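Local coordinates for D-aminoacid aminotransferase-like PLP-dependent enzyme (Haemophilus somnus, PDB 3CEB), which carries pyridoxal phosphate on a lysine, belongs to the class IV aminotransferase family and is putatively a 4-amino-4-deoxychorismate lyase, at residues 138-151 with 172-186. Numbering follows the deposited sequence.
Sequences NLIFRQNNQWITPD and REIFFEDLAQYEEIR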
loop_
_atom_site.group_PDB
_atom_site.type_symbol
_atom_site.label_atom_id
_atom_site.label_comp_id
_atom_site.label_asym_id
_atom_site.label_seq_id
_atom_site.Cartn_x
_atom_site.Cartn_y
_atom_site.Cartn_z
ATOM N N ASN A 138 -3.299 3.707 1.308
ATOM C CA ASN A 138 -4.397 3.953 2.194
ATOM C C ASN A 138 -4.490 5.467 2.505
ATOM O O ASN A 138 -3.621 6.256 2.142
ATOM C CB ASN A 138 -4.256 3.138 3.493
ATOM C CG ASN A 138 -4.270 1.642 3.253
ATOM O OD1 ASN A 138 -3.285 0.950 3.544
ATOM N ND2 ASN A 138 -5.375 1.128 2.712
ATOM N N LEU A 139 -5.535 5.854 3.238
ATOM C CA LEU A 139 -5.724 7.254 3.593
ATOM C C LEU A 139 -5.858 7.478 5.100
ATOM O O LEU A 139 -6.322 6.610 5.841
ATOM C CB LEU A 139 -6.925 7.835 2.832
ATOM C CG LEU A 139 -6.842 7.923 1.309
ATOM C CD1 LEU A 139 -8.222 8.160 0.772
ATOM C CD2 LEU A 139 -5.839 8.960 0.768
ATOM N N ILE A 140 -5.389 8.658 5.523
ATOM C CA ILE A 140 -5.456 9.098 6.910
ATOM C C ILE A 140 -6.016 10.513 6.942
ATOM O O ILE A 140 -5.804 11.309 6.037
ATOM C CB ILE A 140 -4.087 9.003 7.657
ATOM C CG1 ILE A 140 -3.021 9.922 7.051
ATOM C CG2 ILE A 140 -3.570 7.583 7.645
ATOM C CD1 ILE A 140 -1.714 9.995 7.885
ATOM N N PHE A 141 -6.747 10.801 7.999
ATOM C CA PHE A 141 -7.492 12.033 8.119
ATOM C C PHE A 141 -7.237 12.642 9.469
ATOM O O PHE A 141 -7.279 11.966 10.473
ATOM C CB PHE A 141 -8.972 11.709 7.958
ATOM C CG PHE A 141 -9.305 11.091 6.619
ATOM C CD1 PHE A 141 -9.246 9.728 6.432
ATOM C CD2 PHE A 141 -9.645 11.888 5.528
ATOM C CE1 PHE A 141 -9.512 9.166 5.171
ATOM C CE2 PHE A 141 -9.932 11.342 4.278
ATOM C CZ PHE A 141 -9.848 9.978 4.094
ATOM N N ARG A 142 -6.954 13.928 9.507
ATOM C CA ARG A 142 -6.585 14.539 10.772
ATOM C C ARG A 142 -7.789 15.057 11.519
ATOM O O ARG A 142 -8.630 15.700 10.969
ATOM C CB ARG A 142 -5.541 15.641 10.567
ATOM C CG ARG A 142 -4.863 16.066 11.858
ATOM C CD ARG A 142 -3.661 17.003 11.614
ATOM N NE ARG A 142 -4.011 18.250 10.905
ATOM C CZ ARG A 142 -4.675 19.282 11.442
ATOM N NH1 ARG A 142 -5.107 19.230 12.712
ATOM N NH2 ARG A 142 -4.930 20.367 10.705
ATOM N N GLN A 143 -7.857 14.729 12.792
ATOM C CA GLN A 143 -8.910 15.230 13.651
ATOM C C GLN A 143 -8.319 15.521 14.997
ATOM O O GLN A 143 -7.713 14.664 15.637
ATOM C CB GLN A 143 -10.025 14.219 13.801
ATOM C CG GLN A 143 -11.242 14.802 14.411
ATOM C CD GLN A 143 -12.382 13.845 14.383
ATOM O OE1 GLN A 143 -12.325 12.818 15.043
ATOM N NE2 GLN A 143 -13.426 14.155 13.604
ATOM N N ASN A 144 -8.488 16.747 15.435
ATOM C CA ASN A 144 -7.800 17.163 16.636
ATOM C C ASN A 144 -6.313 17.049 16.367
ATOM O O ASN A 144 -5.760 17.669 15.428
ATOM C CB ASN A 144 -8.179 16.244 17.796
ATOM C CG ASN A 144 -9.494 16.654 18.436
ATOM O OD1 ASN A 144 -10.281 17.393 17.824
ATOM N ND2 ASN A 144 -9.728 16.214 19.683
ATOM N N ASN A 145 -5.674 16.216 17.168
ATOM C CA ASN A 145 -4.285 15.982 16.944
ATOM C C ASN A 145 -4.023 14.570 16.621
ATOM O O ASN A 145 -2.935 14.139 16.782
ATOM C CB ASN A 145 -3.493 16.375 18.156
ATOM C CG ASN A 145 -3.088 17.803 18.095
ATOM O OD1 ASN A 145 -3.556 18.637 18.883
ATOM N ND2 ASN A 145 -2.258 18.127 17.104
ATOM N N GLN A 146 -5.043 13.871 16.149
ATOM C CA GLN A 146 -4.954 12.452 15.836
ATOM C C GLN A 146 -5.127 12.219 14.379
ATOM O O GLN A 146 -5.704 13.045 13.700
ATOM C CB GLN A 146 -6.050 11.670 16.562
ATOM C CG GLN A 146 -5.677 11.335 17.976
ATOM C CD GLN A 146 -6.852 10.854 18.847
ATOM O OE1 GLN A 146 -8.011 11.165 18.576
ATOM N NE2 GLN A 146 -6.540 10.105 19.910
ATOM N N TRP A 147 -4.638 11.076 13.918
ATOM C CA TRP A 147 -4.855 10.627 12.566
ATOM C C TRP A 147 -5.713 9.372 12.564
ATOM O O TRP A 147 -5.374 8.370 13.170
ATOM C CB TRP A 147 -3.538 10.309 11.867
ATOM C CG TRP A 147 -2.683 11.485 11.531
ATOM C CD1 TRP A 147 -1.588 11.907 12.211
ATOM C CD2 TRP A 147 -2.824 12.362 10.421
ATOM N NE1 TRP A 147 -1.044 12.999 11.604
ATOM C CE2 TRP A 147 -1.779 13.296 10.494
ATOM C CE3 TRP A 147 -3.716 12.441 9.366
ATOM C CZ2 TRP A 147 -1.620 14.311 9.570
ATOM C CZ3 TRP A 147 -3.555 13.438 8.443
ATOM C CH2 TRP A 147 -2.513 14.373 8.553
ATOM N N ILE A 148 -6.829 9.459 11.855
ATOM C CA ILE A 148 -7.813 8.390 11.752
ATOM C C ILE A 148 -7.750 7.777 10.362
ATOM O O ILE A 148 -7.656 8.480 9.361
ATOM C CB ILE A 148 -9.260 8.926 12.005
ATOM C CG1 ILE A 148 -9.463 9.367 13.450
ATOM C CG2 ILE A 148 -10.315 7.842 11.713
ATOM C CD1 ILE A 148 -8.484 10.316 13.920
ATOM N N THR A 149 -7.791 6.454 10.293
ATOM C CA THR A 149 -7.831 5.764 9.005
ATOM C C THR A 149 -9.073 4.883 8.970
ATOM O O THR A 149 -9.499 4.413 10.021
ATOM C CB THR A 149 -6.529 4.935 8.790
ATOM O OG1 THR A 149 -6.430 4.538 7.429
ATOM C CG2 THR A 149 -6.457 3.699 9.717
ATOM N N PRO A 150 -9.641 4.632 7.771
ATOM C CA PRO A 150 -10.841 3.805 7.609
ATOM C C PRO A 150 -10.673 2.385 8.098
ATOM O O PRO A 150 -9.693 1.724 7.727
ATOM C CB PRO A 150 -11.030 3.790 6.097
ATOM C CG PRO A 150 -10.372 5.008 5.642
ATOM C CD PRO A 150 -9.247 5.264 6.503
ATOM N N ASP A 151 -11.595 1.909 8.925
ATOM C CA ASP A 151 -11.475 0.529 9.410
ATOM C C ASP A 151 -11.715 -0.477 8.290
ATOM O O ASP A 151 -11.274 -1.595 8.429
ATOM C CB ASP A 151 -12.314 0.189 10.687
ATOM C CG ASP A 151 -13.803 0.225 10.448
ATOM O OD1 ASP A 151 -14.195 0.736 9.369
ATOM O OD2 ASP A 151 -14.581 -0.226 11.327
ATOM N N ARG A 172 -11.175 3.662 12.213
ATOM C CA ARG A 172 -12.571 4.003 12.415
ATOM C C ARG A 172 -13.377 3.961 11.138
ATOM O O ARG A 172 -12.883 4.266 10.070
ATOM C CB ARG A 172 -12.728 5.421 12.960
ATOM C CG ARG A 172 -12.179 5.673 14.341
ATOM C CD ARG A 172 -13.193 6.568 15.031
ATOM N NE ARG A 172 -12.665 7.583 15.947
ATOM C CZ ARG A 172 -12.562 8.889 15.653
ATOM N NH1 ARG A 172 -12.911 9.373 14.458
ATOM N NH2 ARG A 172 -12.101 9.725 16.560
ATOM N N GLU A 173 -14.653 3.669 11.281
ATOM C CA GLU A 173 -15.531 3.655 10.140
ATOM C C GLU A 173 -15.732 5.092 9.649
ATOM O O GLU A 173 -16.110 5.948 10.418
ATOM C CB GLU A 173 -16.863 2.969 10.490
ATOM C CG GLU A 173 -17.753 2.918 9.299
ATOM C CD GLU A 173 -18.886 1.932 9.411
ATOM O OE1 GLU A 173 -19.321 1.665 10.541
ATOM O OE2 GLU A 173 -19.356 1.447 8.346
ATOM N N ILE A 174 -15.459 5.351 8.376
ATOM C CA ILE A 174 -15.582 6.706 7.831
ATOM C C ILE A 174 -16.482 6.752 6.631
ATOM O O ILE A 174 -16.123 6.335 5.546
ATOM C CB ILE A 174 -14.228 7.281 7.367
ATOM C CG1 ILE A 174 -13.227 7.344 8.524
ATOM C CG2 ILE A 174 -14.417 8.666 6.778
ATOM C CD1 ILE A 174 -11.792 7.779 8.073
ATOM N N PHE A 175 -17.665 7.284 6.822
ATOM C CA PHE A 175 -18.602 7.443 5.705
ATOM C C PHE A 175 -18.203 8.664 4.968
ATOM O O PHE A 175 -17.562 9.533 5.531
ATOM C CB PHE A 175 -20.044 7.587 6.170
ATOM C CG PHE A 175 -20.589 6.352 6.785
ATOM C CD1 PHE A 175 -20.423 6.102 8.131
ATOM C CD2 PHE A 175 -21.269 5.425 6.028
ATOM C CE1 PHE A 175 -20.915 4.936 8.701
ATOM C CE2 PHE A 175 -21.773 4.266 6.612
ATOM C CZ PHE A 175 -21.578 4.018 7.938
ATOM N N PHE A 176 -18.591 8.724 3.704
ATOM C CA PHE A 176 -18.294 9.870 2.886
ATOM C C PHE A 176 -18.814 11.155 3.518
ATOM O O PHE A 176 -18.195 12.227 3.453
ATOM C CB PHE A 176 -18.916 9.673 1.531
ATOM C CG PHE A 176 -18.668 10.811 0.612
ATOM C CD1 PHE A 176 -17.357 11.151 0.271
ATOM C CD2 PHE A 176 -19.723 11.567 0.117
ATOM C CE1 PHE A 176 -17.103 12.222 -0.571
ATOM C CE2 PHE A 176 -19.485 12.621 -0.723
ATOM C CZ PHE A 176 -18.177 12.953 -1.078
ATOM N N GLU A 177 -19.943 11.030 4.176
ATOM C CA GLU A 177 -20.564 12.177 4.816
ATOM C C GLU A 177 -19.703 12.715 5.945
ATOM O O GLU A 177 -19.871 13.840 6.427
ATOM C CB GLU A 177 -21.894 11.746 5.400
ATOM C CG GLU A 177 -22.803 11.115 4.398
ATOM C CD GLU A 177 -23.575 12.170 3.682
ATOM O OE1 GLU A 177 -23.061 13.323 3.607
ATOM O OE2 GLU A 177 -24.716 11.869 3.237
ATOM N N ASP A 178 -18.805 11.868 6.395
ATOM C CA ASP A 178 -17.938 12.176 7.529
ATOM C C ASP A 178 -16.764 13.072 7.152
ATOM O O ASP A 178 -16.114 13.602 8.029
ATOM C CB ASP A 178 -17.380 10.896 8.174
ATOM C CG ASP A 178 -18.434 10.139 8.988
ATOM O OD1 ASP A 178 -19.343 10.768 9.584
ATOM O OD2 ASP A 178 -18.311 8.905 9.054
ATOM N N LEU A 179 -16.498 13.257 5.867
ATOM C CA LEU A 179 -15.291 14.002 5.498
ATOM C C LEU A 179 -15.378 15.383 6.136
ATOM O O LEU A 179 -14.382 15.985 6.483
ATOM C CB LEU A 179 -15.091 14.085 3.979
ATOM C CG LEU A 179 -14.657 12.767 3.324
ATOM C CD1 LEU A 179 -14.592 12.845 1.784
ATOM C CD2 LEU A 179 -13.326 12.354 3.921
ATOM N N ALA A 180 -16.600 15.826 6.363
ATOM C CA ALA A 180 -16.865 17.130 6.943
ATOM C C ALA A 180 -16.057 17.296 8.222
ATOM O O ALA A 180 -15.501 18.379 8.497
ATOM C CB ALA A 180 -18.375 17.280 7.259
ATOM N N GLN A 181 -15.991 16.217 8.991
ATOM C CA GLN A 181 -15.462 16.152 10.347
ATOM C C GLN A 181 -13.964 16.323 10.413
ATOM O O GLN A 181 -13.441 16.533 11.444
ATOM C CB GLN A 181 -15.693 14.769 10.930
ATOM C CG GLN A 181 -17.008 14.373 11.493
ATOM C CD GLN A 181 -16.930 12.974 12.087
ATOM O OE1 GLN A 181 -16.238 12.718 13.060
ATOM N NE2 GLN A 181 -17.630 12.070 11.492
ATOM N N TYR A 182 -13.281 16.160 9.306
ATOM C CA TYR A 182 -11.795 16.109 9.254
ATOM C C TYR A 182 -11.107 17.393 8.705
ATOM O O TYR A 182 -11.704 18.177 7.985
ATOM C CB TYR A 182 -11.337 14.836 8.534
ATOM C CG TYR A 182 -11.845 13.613 9.244
ATOM C CD1 TYR A 182 -11.222 13.157 10.387
ATOM C CD2 TYR A 182 -12.969 12.933 8.811
ATOM C CE1 TYR A 182 -11.694 12.065 11.077
ATOM C CE2 TYR A 182 -13.455 11.820 9.501
ATOM C CZ TYR A 182 -12.806 11.406 10.632
ATOM O OH TYR A 182 -13.231 10.323 11.332
ATOM N N GLU A 183 -9.845 17.588 9.076
ATOM C CA GLU A 183 -9.132 18.822 8.823
ATOM C C GLU A 183 -8.069 18.756 7.758
ATOM O O GLU A 183 -7.568 19.778 7.320
ATOM C CB GLU A 183 -8.442 19.233 10.108
ATOM C CG GLU A 183 -9.393 19.370 11.291
ATOM C CD GLU A 183 -8.687 19.784 12.542
ATOM O OE1 GLU A 183 -8.437 20.988 12.737
ATOM O OE2 GLU A 183 -8.377 18.888 13.337
ATOM N N GLU A 184 -7.747 17.550 7.322
ATOM C CA GLU A 184 -6.627 17.335 6.432
ATOM C C GLU A 184 -6.613 15.886 6.023
ATOM O O GLU A 184 -7.004 15.042 6.814
ATOM C CB GLU A 184 -5.330 17.654 7.167
ATOM C CG GLU A 184 -4.092 17.579 6.293
ATOM C CD GLU A 184 -2.781 17.856 7.030
ATOM O OE1 GLU A 184 -2.784 18.376 8.150
ATOM O OE2 GLU A 184 -1.716 17.545 6.465
ATOM N N ILE A 185 -6.174 15.619 4.793
ATOM C CA ILE A 185 -6.116 14.280 4.219
ATOM C C ILE A 185 -4.713 13.975 3.741
ATOM O O ILE A 185 -4.055 14.830 3.151
ATOM C CB ILE A 185 -7.013 14.138 2.939
ATOM C CG1 ILE A 185 -8.424 14.706 3.176
ATOM C CG2 ILE A 185 -7.050 12.662 2.455
ATOM C CD1 ILE A 185 -9.365 14.494 2.031
ATOM N N ARG A 186 -4.243 12.761 3.977
ATOM C CA ARG A 186 -2.948 12.364 3.450
ATOM C C ARG A 186 -2.929 10.922 3.047
ATOM O O ARG A 186 -3.799 10.142 3.448
ATOM C CB ARG A 186 -1.827 12.579 4.457
ATOM C CG ARG A 186 -1.412 14.005 4.581
ATOM C CD ARG A 186 -0.125 14.073 5.354
ATOM N NE ARG A 186 -0.058 15.266 6.199
ATOM C CZ ARG A 186 0.922 15.514 7.074
ATOM N NH1 ARG A 186 1.923 14.638 7.192
ATOM N NH2 ARG A 186 0.898 16.629 7.824
HETATM O O HOH W 1 -14.552 2.684 7.070
#
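I140 and R186 form an antiparallel hydrogen-bonded pair, each backbone N-H donating to the other's carbonyl O at 3.0 Å between N and O. Hydrogen bonding continues past the F141-I185 pair, where R142 N donates to E184 O and R142 O accepts from E183 N. At the far edge of the 138-151 hairpin, R172 pairs in parallel with P150: R172 N donates to T149 O, and D151 N approaches R172 O from above its carbonyl plane.

Apolar packing centres on F141. Its CB sits over the face of the Y182 ring, 4.0 Å from the centroid, with the two ring planes 50° apart. Around the phenyl, I174 CD1 meets F141 CD1 at 3.6 Å, whereas L179 CD2 and I185 CG2 close on F141 CE2. I174 CD1 also touches the P150 ring and I148 CG2.

Beside W147, R142, E183, E184 and R186 form a salt-bridge network. R142, its chain bent at chi3 (59°), brings NE 3.0 Å from E184 OE1, which is met on the anti side, while R142 NH1 pairs with E183 OE2 by charge alone. R186 grips E184 OE2 side-on through NE and NH2, and W147 CZ2 lies over the centre of one face of the R186 guanidinium.

Q143 NE2 bonds the end of the 3-10 segment 176-181, donating to Q181 OE1 and Q181 O, at 3.2 Å each, in or near its own amide plane. I148 CG1 lies over the R172 guanidinium.

The hairpin, its strands 138-143 and 146-150 joined by a type II' turn from Q143 to Q146, thus forms the middle of a mixed four-stranded sheet, between strands 170-172 and 185-188. On the F141 side, M124 of strand 122-127 and V131 of strand 130-131 pack against this apolar cluster.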